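Cytochrome P450 (Bacillus megaterium, PDB 5L92) binds heme and the steroid corticosterone and probably works as a monooxygenase that uses molecular oxygen to oxidise its substrates. Local coordinates at residues Glu21-Phe26 and Arg284-Val289; Gln45-Phe50 and Ala309-Val314. One frame throughout, in Å; residues are numbered along the deposited sequence.

Contact 1 (Glu21-Phe26 and Arg284-Val289); sequences ERFNPF and RYRSPV
Tyr-285 meets Phe-26 through its backbone: the carbonyl O at the end of helix 275-285 lies 3.5 Å from CZ of the Phe-26 ring. Pro-25 CD sits 3.9 Å above the plane of that ring, over its centre, so the phenyl group is backed by its own loop. The helix ending at Tyr-285 carries the ExxR motif of P450s, Arg-284 being salt-bridged to Glu-281. Arg-286, the first residue to leave helical geometry, carries most of the contact. Its CG stands anti to the carbonyl carbon (chi1 -81°) and the chain is extended as far as NE; the guanidinium beyond it meets the 21-26 loop. There its two terminal nitrogens grip one atom end-on: Asn-24 OD1 is 3.1 Å from NH2, with an N-H...O angle of 153°, and 3.2 Å from NH1. The oxygen lies in the guanidinium plane, but the amide is turned nearly perpendicular to it; NH2 therefore arrives in the amide plane and NH1 from above it. Asn-24 ND2 donates to Glu-20 O, which helps fix the amide's rotation. NH1 also makes a weak bond of 3.2 Å to Phe-23 O, and Tyr-393 OH is hydrogen-bonded both to Phe-23 O and to Arg-286 NH1. The Phe-23 ring is almost parallel to the guanidinium (4° apart), and its CE2 lies over one face, 3.7 Å from NH1. At the edge of the Phe-26 ring, near its plane, the same NH1 is 3.7 Å from CE2. A salt bridge from NH2 to Glu-260 at the end of helix 247-260 probably offsets the buried charge. Past Arg-286, Pro-288 and Val-289 run on to touch the heme.

Contact 2 (Gln45-Phe50 and Ala309-Val314); sequences QVWDVF and AGEHVV
Trp-47 pairs with Val-313 and Asp-48 with Val-314 in a parallel arrangement, the two strands running 26° apart in direction. Trp-47 spans Val-313, its N bonding His-312 O at 3.0 Å and its O receiving Val-314 N at 2.8 Å; Val-49 N then donates to Val-314 O. At the upstream end a water continues the link, donating to Gln-45 O and accepting from His-312 N. The indole of Trp-47 reaches past the end of the paired region to Glu-311. Its NE1-H points straight at Glu-311 OE1, 2.9 Å away at 179°, with the oxygen in the ring plane but approached from above the plane of the carboxylate. The glutamate chain is extended beyond CG, and OE1 also accepts from Lys-308 N, so two donors hold it. Val-313 lies on this side of the sheet too, its CG1, anti to the backbone N (chi1 -177°), touching Val-49 CG2 at 3.7 Å. The other face carries Val-46, Asp-48 and Val-314. There Val-314 CG2 abuts Val-46 CB at 3.8 Å, and Val-46 CG1 also meets His-312 CB at 3.9 Å. The side chains of Asp-48 and Val-314 run alongside each other in the same direction, with Asp-48 OD1 3.8 Å from Val-314 CB. The carboxylate is directed elsewhere, OD2 to a salt bridge with Arg-44 and OD1 to Trp-316 NE1. Strand 38-41 flanks the pair beyond 46-49, and strand 294-296, which begins at the heme-binding Arg-294, flanks it beyond 312-315. A parallel pair from chain-distant parts at the middle of a mixed, otherwise antiparallel sheet is characteristic of the N-terminal beta-sheet of the cytochrome P450 fold.

From the N terminus the chain first leaves the loop at 21-26, then passes helix 26-33 and the hairpin of strands 38-41 and 46-49. It runs through the helical body, including helix 229-245 beside the steroid, before helix 275-285 ends at 284-289 and closes contact 1. Another twenty residues, with strand 294-296 and the hairpin 300-307, bring it to 309-314, where contact 2 closes. The segments alternate, so the two loops cross rather than nest. Contact 1 fastens the N-terminal loop to the end of helix 275-285, and contact 2 joins strands 46-49 and 312-315 at the middle of the five-stranded mixed sheet. Their centres lie about 20 Å apart, and they do not touch.

Contact 1 (Glu21-Phe26 and Arg284-Val289)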
ATOM      1  N   GLU A  21      -1.056  -0.014 -20.904  1.00 56.83           N
ATOM      2  CA  GLU A  21       0.376  -0.218 -20.706  1.00 53.90           C
ATOM      3  C   GLU A  21       0.795   0.189 -19.296  1.00 47.61           C
ATOM      4  O   GLU A  21       1.530  -0.547 -18.631  1.00 41.62           O
ATOM      5  CB  GLU A  21       1.173   0.527 -21.784  1.00 59.18           C
ATOM      6  CG  GLU A  21       1.136  -0.235 -23.117  1.00 62.00           C
ATOM      7  CD  GLU A  21       1.516   0.598 -24.342  1.00 73.86           C
ATOM      8  OE1 GLU A  21       1.584   1.850 -24.241  1.00 72.13           O
ATOM      9  OE2 GLU A  21       1.742  -0.018 -25.415  1.00 64.94           O
ATOM     10  N   ARG A  22       0.305   1.334 -18.804  1.00 51.26           N
ATOM     11  CA  ARG A  22       0.550   1.721 -17.411  1.00 48.95           C
ATOM     12  C   ARG A  22       0.123   0.642 -16.415  1.00 39.58           C
ATOM     13  O   ARG A  22       0.789   0.418 -15.400  1.00 36.38           O
ATOM     14  CB  ARG A  22      -0.191   3.022 -17.085  1.00 55.29           C
ATOM     15  CG  ARG A  22       0.276   4.237 -17.865  1.00 64.46           C
ATOM     16  CD  ARG A  22      -0.687   5.418 -17.683  1.00 71.32           C
ATOM     17  NE  ARG A  22      -0.162   6.428 -16.769  1.00 71.42           N
ATOM     18  CZ  ARG A  22      -0.489   6.561 -15.485  1.00 68.37           C
ATOM     19  NH1 ARG A  22      -1.376   5.725 -14.896  1.00 53.34           N
ATOM     20  NH2 ARG A  22       0.090   7.554 -14.782  1.00 56.00           N
ATOM     21  N   PHE A  23      -1.008  -0.002 -16.644  1.00 38.02           N
ATOM     22  CA  PHE A  23      -1.424  -1.026 -15.704  1.00 35.24           C
ATOM     23  C   PHE A  23      -0.755  -2.368 -15.958  1.00 33.05           C
ATOM     24  O   PHE A  23      -0.971  -3.305 -15.191  1.00 30.46           O
ATOM     25  CB  PHE A  23      -2.939  -1.195 -15.746  1.00 34.53           C
ATOM     26  CG  PHE A  23      -3.514  -1.862 -14.529  1.00 32.60           C
ATOM     27  CD1 PHE A  23      -3.316  -1.331 -13.270  1.00 31.55           C
ATOM     28  CD2 PHE A  23      -4.285  -2.992 -14.653  1.00 32.52           C
ATOM     29  CE1 PHE A  23      -3.873  -1.950 -12.115  1.00 30.80           C
ATOM     30  CE2 PHE A  23      -4.850  -3.611 -13.521  1.00 32.57           C
ATOM     31  CZ  PHE A  23      -4.643  -3.068 -12.250  1.00 31.46           C
ATOM     32  N   ASN A  24       0.044  -2.489 -17.006  1.00 34.34           N
ATOM     33  CA  ASN A  24       0.749  -3.733 -17.315  1.00 33.32           C
ATOM     34  C   ASN A  24       2.200  -3.388 -17.658  1.00 32.66           C
ATOM     35  O   ASN A  24       2.631  -3.449 -18.816  1.00 31.65           O
ATOM     36  CB  ASN A  24       0.035  -4.516 -18.420  1.00 33.90           C
ATOM     37  CG  ASN A  24      -1.370  -4.987 -17.989  1.00 32.55           C
ATOM     38  OD1 ASN A  24      -1.516  -5.959 -17.250  1.00 31.03           O
ATOM     39  ND2 ASN A  24      -2.398  -4.275 -18.432  1.00 31.86           N
ATOM     40  N   PRO A  25       2.980  -3.019 -16.646  1.00 31.81           N
ATOM     41  CA  PRO A  25       4.404  -2.731 -16.839  1.00 30.81           C
ATOM     42  C   PRO A  25       5.289  -3.966 -16.936  1.00 30.71           C
ATOM     43  O   PRO A  25       6.513  -3.825 -17.053  1.00 30.34           O
ATOM     44  CB  PRO A  25       4.752  -1.918 -15.575  1.00 30.32           C
ATOM     45  CG  PRO A  25       3.807  -2.479 -14.513  1.00 30.70           C
ATOM     46  CD  PRO A  25       2.534  -2.796 -15.254  1.00 30.65           C
ATOM     47  N   PHE A  26       4.714  -5.168 -16.949  1.00 30.24           N
ATOM     48  CA  PHE A  26       5.519  -6.365 -16.709  1.00 30.27           C
ATOM     49  C   PHE A  26       6.391  -6.770 -17.896  1.00 31.65           C
ATOM     50  O   PHE A  26       7.432  -7.385 -17.677  1.00 30.43           O
ATOM     51  CB  PHE A  26       4.599  -7.510 -16.265  1.00 30.19           C
ATOM     52  CG  PHE A  26       3.632  -7.081 -15.158  1.00 29.40           C
ATOM     53  CD1 PHE A  26       4.096  -6.821 -13.905  1.00 28.11           C
ATOM     54  CD2 PHE A  26       2.288  -6.912 -15.416  1.00 29.26           C
ATOM     55  CE1 PHE A  26       3.228  -6.412 -12.894  1.00 27.20           C
ATOM     56  CE2 PHE A  26       1.431  -6.509 -14.419  1.00 29.33           C
ATOM     57  CZ  PHE A  26       1.912  -6.239 -13.170  1.00 27.11           C
ATOM     58  N   ARG A 284       1.653 -10.816  -5.233  1.00 24.33           N
ATOM     59  CA  ARG A 284       2.804 -11.043  -6.116  1.00 25.50           C
ATOM     60  C   ARG A 284       2.554 -10.480  -7.515  1.00 24.21           C
ATOM     61  O   ARG A 284       3.420  -9.805  -8.091  1.00 23.31           O
ATOM     62  CB  ARG A 284       3.094 -12.560  -6.211  1.00 25.73           C
ATOM     63  CG  ARG A 284       4.448 -12.880  -6.853  1.00 26.21           C
ATOM     64  CD  ARG A 284       4.590 -14.316  -7.459  1.00 27.00           C
ATOM     65  NE  ARG A 284       3.591 -14.674  -8.482  1.00 27.75           N
ATOM     66  CZ  ARG A 284       3.799 -14.669  -9.799  1.00 28.61           C
ATOM     67  NH1 ARG A 284       4.962 -14.314 -10.317  1.00 28.16           N
ATOM     68  NH2 ARG A 284       2.825 -15.009 -10.616  1.00 28.28           N
ATOM     69  N   TYR A 285       1.374 -10.768  -8.077  1.00 23.75           N
ATOM     70  CA  TYR A 285       1.070 -10.592  -9.495  1.00 25.48           C
ATOM     71  C   TYR A 285       0.613  -9.175  -9.828  1.00 24.70           C
ATOM     72  O   TYR A 285       0.966  -8.649 -10.887  1.00 23.22           O
ATOM     73  CB  TYR A 285      -0.003 -11.620  -9.909  1.00 25.79           C
ATOM     74  CG  TYR A 285      -0.152 -11.832 -11.398  1.00 26.66           C
ATOM     75  CD1 TYR A 285       0.749 -12.621 -12.117  1.00 27.56           C
ATOM     76  CD2 TYR A 285      -1.194 -11.256 -12.079  1.00 27.77           C
ATOM     77  CE1 TYR A 285       0.582 -12.809 -13.488  1.00 28.29           C
ATOM     78  CE2 TYR A 285      -1.376 -11.450 -13.409  1.00 28.36           C
ATOM     79  CZ  TYR A 285      -0.494 -12.214 -14.120  1.00 28.85           C
ATOM     80  OH  TYR A 285      -0.708 -12.358 -15.457  1.00 28.85           O
ATOM     81  N   ARG A 286      -0.147  -8.543  -8.933  1.00 23.34           N
ATOM     82  CA  ARG A 286      -0.654  -7.194  -9.124  1.00 24.29           C
ATOM     83  C   ARG A 286      -0.479  -6.405  -7.823  1.00 23.82           C
ATOM     84  O   ARG A 286      -1.420  -6.036  -7.125  1.00 21.72           O
ATOM     85  CB  ARG A 286      -2.087  -7.217  -9.615  1.00 25.13           C
ATOM     86  CG  ARG A 286      -2.132  -7.476 -11.147  1.00 28.96           C
ATOM     87  CD  ARG A 286      -3.449  -7.075 -11.770  1.00 29.87           C
ATOM     88  NE  ARG A 286      -3.591  -7.634 -13.093  1.00 31.85           N
ATOM     89  CZ  ARG A 286      -3.015  -7.154 -14.187  1.00 32.84           C
ATOM     90  NH1 ARG A 286      -2.236  -6.090 -14.117  1.00 31.55           N
ATOM     91  NH2 ARG A 286      -3.210  -7.751 -15.360  1.00 31.59           N
ATOM     92  N   SER A 287       0.770  -6.214  -7.483  1.00 22.72           N
ATOM     93  CA  SER A 287       1.134  -5.706  -6.168  1.00 23.12           C
ATOM     94  C   SER A 287       0.634  -4.275  -5.977  1.00 22.91           C
ATOM     95  O   SER A 287       0.917  -3.417  -6.820  1.00 22.76           O
ATOM     96  CB  SER A 287       2.639  -5.775  -6.029  1.00 22.79           C
ATOM     97  OG  SER A 287       3.144  -6.971  -6.628  1.00 23.42           O
ATOM     98  N   PRO A 288      -0.080  -3.984  -4.885  1.00 23.22           N
ATOM     99  CA  PRO A 288      -0.514  -2.596  -4.580  1.00 23.35           C
ATOM    100  C   PRO A 288       0.610  -1.572  -4.542  1.00 23.28           C
ATOM    101  O   PRO A 288       0.376  -0.388  -4.826  1.00 24.32           O
ATOM    102  CB  PRO A 288      -1.169  -2.760  -3.197  1.00 23.60           C
ATOM    103  CG  PRO A 288      -1.655  -4.194  -3.220  1.00 24.23           C
ATOM    104  CD  PRO A 288      -0.530  -4.920  -3.839  1.00 23.33           C
ATOM    105  N   VAL A 289       1.818  -1.988  -4.183  1.00 21.45           N
ATOM    106  CA  VAL A 289       3.002  -1.142  -4.217  1.00 22.05           C
ATOM    107  C   VAL A 289       4.021  -1.788  -5.158  1.00 21.97           C
ATOM    108  O   VAL A 289       4.500  -2.895  -4.898  1.00 22.30           O
ATOM    109  CB  VAL A 289       3.587  -0.922  -2.822  1.00 22.87           C
ATOM    110  CG1 VAL A 289       4.827   0.006  -2.883  1.00 22.82           C
ATOM    111  CG2 VAL A 289       2.522  -0.285  -1.859  1.00 23.73           C
TER

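Contact 2 (Gln45-Phe50 and Ala309-Val314)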
ATOM      1  N   GLN A  45      16.787   9.990 -13.170  1.00 28.82           N
ATOM      2  CA  GLN A  45      17.834  10.299 -12.179  1.00 28.54           C
ATOM      3  C   GLN A  45      17.814   9.302 -11.005  1.00 27.65           C
ATOM      4  O   GLN A  45      17.908   9.675  -9.836  1.00 27.59           O
ATOM      5  CB  GLN A  45      17.667  11.742 -11.676  1.00 28.01           C
ATOM      6  CG  GLN A  45      17.814  12.799 -12.737  1.00 27.93           C
ATOM      7  CD  GLN A  45      19.271  13.105 -13.028  1.00 27.74           C
ATOM      8  OE1 GLN A  45      19.952  13.666 -12.195  1.00 27.75           O
ATOM      9  NE2 GLN A  45      19.760  12.692 -14.204  1.00 27.70           N
ATOM     10  N   VAL A  46      17.682   8.014 -11.319  1.00 27.39           N
ATOM     11  CA  VAL A  46      17.644   6.967 -10.303  1.00 26.96           C
ATOM     12  C   VAL A  46      18.337   5.721 -10.844  1.00 27.05           C
ATOM     13  O   VAL A  46      18.424   5.504 -12.056  1.00 27.64           O
ATOM     14  CB  VAL A  46      16.187   6.606  -9.853  1.00 26.74           C
ATOM     15  CG1 VAL A  46      15.475   7.790  -9.213  1.00 27.34           C
ATOM     16  CG2 VAL A  46      15.368   6.063 -11.012  1.00 27.91           C
ATOM     17  N   TRP A  47      18.811   4.889  -9.926  1.00 26.05           N
ATOM     18  CA  TRP A  47      19.172   3.508 -10.214  1.00 27.59           C
ATOM     19  C   TRP A  47      17.941   2.631 -10.035  1.00 26.78           C
ATOM     20  O   TRP A  47      17.469   2.463  -8.915  1.00 25.91           O
ATOM     21  CB  TRP A  47      20.253   2.994  -9.268  1.00 27.59           C
ATOM     22  CG  TRP A  47      21.548   3.586  -9.420  1.00 28.77           C
ATOM     23  CD1 TRP A  47      22.037   4.643  -8.743  1.00 29.76           C
ATOM     24  CD2 TRP A  47      22.570   3.162 -10.310  1.00 29.76           C
ATOM     25  NE1 TRP A  47      23.316   4.896  -9.123  1.00 31.11           N
ATOM     26  CE2 TRP A  47      23.666   4.011 -10.107  1.00 30.86           C
ATOM     27  CE3 TRP A  47      22.673   2.135 -11.251  1.00 30.59           C
ATOM     28  CZ2 TRP A  47      24.857   3.881 -10.813  1.00 31.63           C
ATOM     29  CZ3 TRP A  47      23.863   2.002 -11.962  1.00 32.18           C
ATOM     30  CH2 TRP A  47      24.943   2.875 -11.732  1.00 32.62           C
ATOM     31  N   ASP A  48      17.447   2.073 -11.129  1.00 26.81           N
ATOM     32  CA  ASP A  48      16.424   1.042 -11.093  1.00 27.42           C
ATOM     33  C   ASP A  48      17.036  -0.316 -10.749  1.00 27.85           C
ATOM     34  O   ASP A  48      18.140  -0.644 -11.194  1.00 28.23           O
ATOM     35  CB  ASP A  48      15.734   0.968 -12.445  1.00 27.90           C
ATOM     36  CG  ASP A  48      14.899   2.182 -12.735  1.00 28.73           C
ATOM     37  OD1 ASP A  48      14.251   2.725 -11.821  1.00 27.45           O
ATOM     38  OD2 ASP A  48      14.878   2.587 -13.903  1.00 35.17           O
ATOM     39  N   VAL A  49      16.325  -1.090  -9.925  1.00 26.08           N
ATOM     40  CA  VAL A  49      16.739  -2.445  -9.526  1.00 27.26           C
ATOM     41  C   VAL A  49      15.566  -3.401  -9.779  1.00 26.48           C
ATOM     42  O   VAL A  49      14.522  -3.311  -9.114  1.00 25.25           O
ATOM     43  CB  VAL A  49      17.179  -2.474  -8.063  1.00 26.87           C
ATOM     44  CG1 VAL A  49      17.534  -3.874  -7.615  1.00 27.51           C
ATOM     45  CG2 VAL A  49      18.374  -1.521  -7.867  1.00 25.56           C
ATOM     46  N   PHE A  50      15.751  -4.337 -10.708  1.00 26.91           N
ATOM     47  CA  PHE A  50      14.639  -5.128 -11.218  1.00 26.95           C
ATOM     48  C   PHE A  50      14.663  -6.599 -10.827  1.00 26.74           C
ATOM     49  O   PHE A  50      13.634  -7.262 -10.955  1.00 25.94           O
ATOM     50  CB  PHE A  50      14.592  -5.053 -12.748  1.00 27.80           C
ATOM     51  CG  PHE A  50      14.261  -3.686 -13.296  1.00 27.36           C
ATOM     52  CD1 PHE A  50      12.958  -3.237 -13.353  1.00 26.48           C
ATOM     53  CD2 PHE A  50      15.253  -2.866 -13.801  1.00 28.32           C
ATOM     54  CE1 PHE A  50      12.650  -1.960 -13.871  1.00 27.64           C
ATOM     55  CE2 PHE A  50      14.949  -1.615 -14.328  1.00 29.22           C
ATOM     56  CZ  PHE A  50      13.645  -1.161 -14.354  1.00 28.87           C
ATOM     57  N   ALA A 309      27.359   7.643  -3.160  1.00 35.31           N
ATOM     58  CA  ALA A 309      26.742   8.363  -2.055  1.00 34.38           C
ATOM     59  C   ALA A 309      25.771   9.411  -2.567  1.00 33.69           C
ATOM     60  O   ALA A 309      26.107  10.202  -3.451  1.00 33.99           O
ATOM     61  CB  ALA A 309      27.839   9.026  -1.197  1.00 34.19           C
ATOM     62  N   GLY A 310      24.555   9.421  -1.996  1.00 32.56           N
ATOM     63  CA  GLY A 310      23.571  10.423  -2.342  1.00 31.50           C
ATOM     64  C   GLY A 310      22.736  10.163  -3.583  1.00 33.01           C
ATOM     65  O   GLY A 310      21.789  10.913  -3.838  1.00 32.87           O
ATOM     66  N   GLU A 311      23.025   9.126  -4.361  1.00 35.08           N
ATOM     67  CA  GLU A 311      22.155   8.770  -5.476  1.00 33.30           C
ATOM     68  C   GLU A 311      20.901   7.995  -5.009  1.00 32.51           C
ATOM     69  O   GLU A 311      20.927   7.234  -4.035  1.00 32.29           O
ATOM     70  CB  GLU A 311      22.965   7.977  -6.488  1.00 35.10           C
ATOM     71  CG  GLU A 311      23.831   8.902  -7.370  1.00 37.80           C
ATOM     72  CD  GLU A 311      24.989   8.235  -8.031  1.00 39.23           C
ATOM     73  OE1 GLU A 311      25.063   7.000  -8.041  1.00 37.82           O
ATOM     74  OE2 GLU A 311      25.867   8.960  -8.544  1.00 49.74           O
ATOM     75  N   HIS A 312      19.786   8.218  -5.702  1.00 32.46           N
ATOM     76  CA  HIS A 312      18.536   7.532  -5.390  1.00 31.46           C
ATOM     77  C   HIS A 312      18.464   6.165  -6.081  1.00 28.16           C
ATOM     78  O   HIS A 312      18.990   5.980  -7.177  1.00 26.38           O
ATOM     79  CB  HIS A 312      17.331   8.376  -5.828  1.00 32.77           C
ATOM     80  CG  HIS A 312      17.213   9.692  -5.125  1.00 38.71           C
ATOM     81  ND1 HIS A 312      18.179  10.175  -4.270  1.00 44.67           N
ATOM     82  CD2 HIS A 312      16.252  10.646  -5.179  1.00 45.78           C
ATOM     83  CE1 HIS A 312      17.819  11.368  -3.827  1.00 45.73           C
ATOM     84  NE2 HIS A 312      16.649  11.671  -4.357  1.00 46.45           N
ATOM     85  N   VAL A 313      17.763   5.221  -5.442  1.00 26.08           N
ATOM     86  CA  VAL A 313      17.606   3.849  -5.915  1.00 26.42           C
ATOM     87  C   VAL A 313      16.122   3.504  -5.865  1.00 26.45           C
ATOM     88  O   VAL A 313      15.434   3.863  -4.908  1.00 26.35           O
ATOM     89  CB  VAL A 313      18.430   2.844  -5.062  1.00 26.79           C
ATOM     90  CG1 VAL A 313      18.324   1.422  -5.589  1.00 26.78           C
ATOM     91  CG2 VAL A 313      19.841   3.257  -5.002  1.00 27.16           C
ATOM     92  N   VAL A 314      15.632   2.819  -6.886  1.00 25.87           N
ATOM     93  CA  VAL A 314      14.227   2.407  -6.944  1.00 26.06           C
ATOM     94  C   VAL A 314      14.189   0.891  -7.093  1.00 26.00           C
ATOM     95  O   VAL A 314      14.394   0.333  -8.158  1.00 25.47           O
ATOM     96  CB  VAL A 314      13.496   3.105  -8.117  1.00 27.30           C
ATOM     97  CG1 VAL A 314      12.024   2.662  -8.196  1.00 27.49           C
ATOM     98  CG2 VAL A 314      13.571   4.621  -7.950  1.00 28.50           C
TER
HETATM   99  O   HOH W   1      19.958  10.078  -7.854  1.00 27.69           O